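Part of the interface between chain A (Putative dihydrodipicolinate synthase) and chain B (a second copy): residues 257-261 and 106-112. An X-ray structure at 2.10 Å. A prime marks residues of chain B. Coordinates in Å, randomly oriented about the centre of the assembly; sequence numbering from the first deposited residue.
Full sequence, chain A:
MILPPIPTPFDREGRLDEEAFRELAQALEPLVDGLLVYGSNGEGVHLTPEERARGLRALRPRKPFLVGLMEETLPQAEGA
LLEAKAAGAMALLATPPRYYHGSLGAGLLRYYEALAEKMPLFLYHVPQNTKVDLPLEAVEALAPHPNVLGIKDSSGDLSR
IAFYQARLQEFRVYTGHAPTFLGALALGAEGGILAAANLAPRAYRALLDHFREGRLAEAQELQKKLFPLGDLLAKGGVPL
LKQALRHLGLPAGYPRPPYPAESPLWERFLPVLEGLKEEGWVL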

# COMPACT_ATOMS: atom_id res chain seq x y z
N PRO A 257 24.42 3.19 -15.44
CA PRO A 257 23.76 1.97 -15.92
C PRO A 257 23.37 1.11 -14.72
O PRO A 257 24.07 1.11 -13.71
CB PRO A 257 24.84 1.31 -16.78
CG PRO A 257 25.58 2.50 -17.34
CD PRO A 257 25.71 3.39 -16.11
N PRO A 258 22.29 0.32 -14.84
CA PRO A 258 21.39 0.10 -15.98
C PRO A 258 20.32 1.16 -16.27
O PRO A 258 19.45 0.93 -17.10
CB PRO A 258 20.77 -1.23 -15.64
CG PRO A 258 20.52 -1.07 -14.16
CD PRO A 258 21.82 -0.45 -13.67
N TYR A 259 20.37 2.30 -15.59
CA TYR A 259 19.36 3.31 -15.84
C TYR A 259 19.53 3.94 -17.23
O TYR A 259 20.65 4.09 -17.73
CB TYR A 259 19.38 4.35 -14.72
CG TYR A 259 18.86 3.77 -13.42
CD1 TYR A 259 19.73 3.20 -12.48
CD2 TYR A 259 17.49 3.74 -13.15
CE1 TYR A 259 19.24 2.60 -11.31
CE2 TYR A 259 17.00 3.14 -11.99
CZ TYR A 259 17.87 2.58 -11.08
OH TYR A 259 17.37 2.02 -9.93
N PRO A 260 18.41 4.30 -17.88
CA PRO A 260 18.37 4.90 -19.22
C PRO A 260 19.00 6.28 -19.39
O PRO A 260 18.82 7.17 -18.56
CB PRO A 260 16.88 4.90 -19.55
CG PRO A 260 16.27 5.19 -18.22
CD PRO A 260 17.06 4.29 -17.29
N ALA A 261 19.72 6.44 -20.50
CA ALA A 261 20.38 7.70 -20.82
C ALA A 261 19.36 8.78 -21.17
O ALA A 261 19.61 9.97 -21.01
CB ALA A 261 21.34 7.49 -21.99
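Chain B, residues 106-112: AGLLRYY

Packing of the first turns of a chain B helix on a proline-rich loop of chain A. Chain A runs through residues 257-261 without regular helix or strand; the peptide bond between Pro257 and Pro258 is cis, and Pro258 (phi/psi -78/9) is followed by the extended residues Tyr259 (-70/146) and Pro260 (-65/138). In chain B, Ala106′ precedes a helix that includes Gly107′ to Tyr112′ and continues later in the chain. Its backbone is held by hydrogen bonds from Arg110′ N to Ala106′ O (3.3 Å), Tyr111′ N to Gly107′ O (2.9 Å) and Tyr112′ N to Leu108′ O (3.3 Å), with a weak one from Leu109′ N to Ala106′ O (3.1 Å). Because the chain A segment is an irregular loop, the pair has no crossing angle; from Gly107′ to Tyr112′ the helix runs away from the loop, roughly opposite in sense to the course of chain A from Pro257 to Ala261. Gly107′, with Arg110′ and Tyr111′ three and four positions after it, falls on one side of the helix, and the three gather around Pro258, whereas the CA-to-CB bond of Leu108′ points away and Leu109′ and Tyr112′ are out of reach. Together the two stretches bury 208 Å², of which Pro258 contributes 94 Å², the largest share.

The backbones come nearest at Pro258 and Gly107′, whose CA atoms are 5.0 Å apart. The absence of a side chain on Gly107′ permits this fit, since a CB in ideal geometry would point toward chain A and lie 2.5 Å from Pro258 O, a clash. Instead, Gly107′ CA makes a CA-H...O contact with Pro258 O at 3.5 Å (angle at H 128°). Pro258 CB in turn rests 3.4 Å from Gly107′ O, the same carbonyl that accepts the helical hydrogen bond from Tyr111′ N.

One hydrogen bond crosses between the stretches, from Arg110′ NH2 to Pro258 O, at 2.8 Å with an N-H...acceptor angle of 139°. The Arg110′ side chain (chi1 to chi3 m, t, m) starts toward chain A and carries its guanidinium to this carbonyl, which meets the group at its edge, near its plane. The acceptor is a main-chain oxygen, so chain A needs no polar side chain for this bond. Farther along the loop, Arg110′ NH2 lies 4.0 Å from Tyr259 C and 3.7 Å from Pro260 N, also near the guanidinium plane, and 4.1 Å from Pro260 CB.

The apolar contact is made by the Pro258 ring, C-gamma endo with its CB directed toward chain B, which packs on Tyr111′, with Pro258 CG 3.8 Å from Tyr111′ CD1. The CA-to-CB bond of Tyr111′ points sideways to chain A, its chi1 is t, and the proline carbon approaches its ring obliquely. Tyr259 takes little part: its CA-to-CB bond points away from chain B, and its side chain comes no closer than the 6.0 Å between Tyr259 CB and Arg110′ NH2. Pro257 and Ala261, at the ends of the loop segment, make no contact with this part of the helix.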

# COMPACT_ATOMS: atom_id res chain seq x y z
N ALA B 106 13.04 -0.81 -18.76
CA ALA B 106 13.62 -2.01 -19.35
C ALA B 106 15.04 -2.24 -18.82
O ALA B 106 15.67 -3.24 -19.15
CB ALA B 106 13.64 -1.90 -20.87
N GLY B 107 15.53 -1.30 -18.02
CA GLY B 107 16.86 -1.43 -17.45
C GLY B 107 16.93 -2.63 -16.51
O GLY B 107 18.02 -3.10 -16.19
N LEU B 108 15.78 -3.12 -16.08
CA LEU B 108 15.73 -4.28 -15.19
C LEU B 108 16.28 -5.49 -15.93
O LEU B 108 17.10 -6.25 -15.39
CB LEU B 108 14.29 -4.58 -14.76
CG LEU B 108 14.11 -5.84 -13.90
CD1 LEU B 108 14.79 -5.65 -12.55
CD2 LEU B 108 12.63 -6.10 -13.70
N LEU B 109 15.83 -5.68 -17.17
CA LEU B 109 16.28 -6.79 -17.99
C LEU B 109 17.75 -6.60 -18.35
O LEU B 109 18.53 -7.55 -18.33
CB LEU B 109 15.44 -6.89 -19.27
CG LEU B 109 13.93 -7.07 -19.06
CD1 LEU B 109 13.23 -7.10 -20.41
CD2 LEU B 109 13.67 -8.35 -18.29
N ARG B 110 18.13 -5.36 -18.66
CA ARG B 110 19.52 -5.07 -19.00
C ARG B 110 20.44 -5.41 -17.84
O ARG B 110 21.55 -5.91 -18.04
CB ARG B 110 19.70 -3.59 -19.37
CG ARG B 110 18.99 -3.16 -20.64
CD ARG B 110 19.56 -1.86 -21.18
NE ARG B 110 19.30 -0.71 -20.32
CZ ARG B 110 18.15 -0.04 -20.28
NH1 ARG B 110 17.14 -0.41 -21.06
NH2 ARG B 110 18.01 1.00 -19.47
N TYR B 111 19.97 -5.14 -16.62
CA TYR B 111 20.76 -5.42 -15.42
C TYR B 111 21.06 -6.91 -15.30
O TYR B 111 22.22 -7.32 -15.22
CB TYR B 111 20.00 -4.94 -14.18
CG TYR B 111 20.77 -5.07 -12.89
CD1 TYR B 111 21.90 -4.28 -12.64
CD2 TYR B 111 20.39 -5.98 -11.91
CE1 TYR B 111 22.62 -4.39 -11.45
CE2 TYR B 111 21.10 -6.11 -10.71
CZ TYR B 111 22.21 -5.31 -10.49
OH TYR B 111 22.91 -5.44 -9.32
N TYR B 112 20.02 -7.73 -15.30
CA TYR B 112 20.17 -9.17 -15.17
C TYR B 112 20.90 -9.82 -16.34
O TYR B 112 21.67 -10.76 -16.14
CB TYR B 112 18.81 -9.83 -14.97
CG TYR B 112 18.26 -9.67 -13.57
CD1 TYR B 112 17.09 -8.95 -13.32
CD2 TYR B 112 18.92 -10.25 -12.49
CE1 TYR B 112 16.59 -8.82 -12.03
CE2 TYR B 112 18.43 -10.12 -11.19
CZ TYR B 112 17.27 -9.40 -10.97
OH TYR B 112 16.77 -9.29 -9.69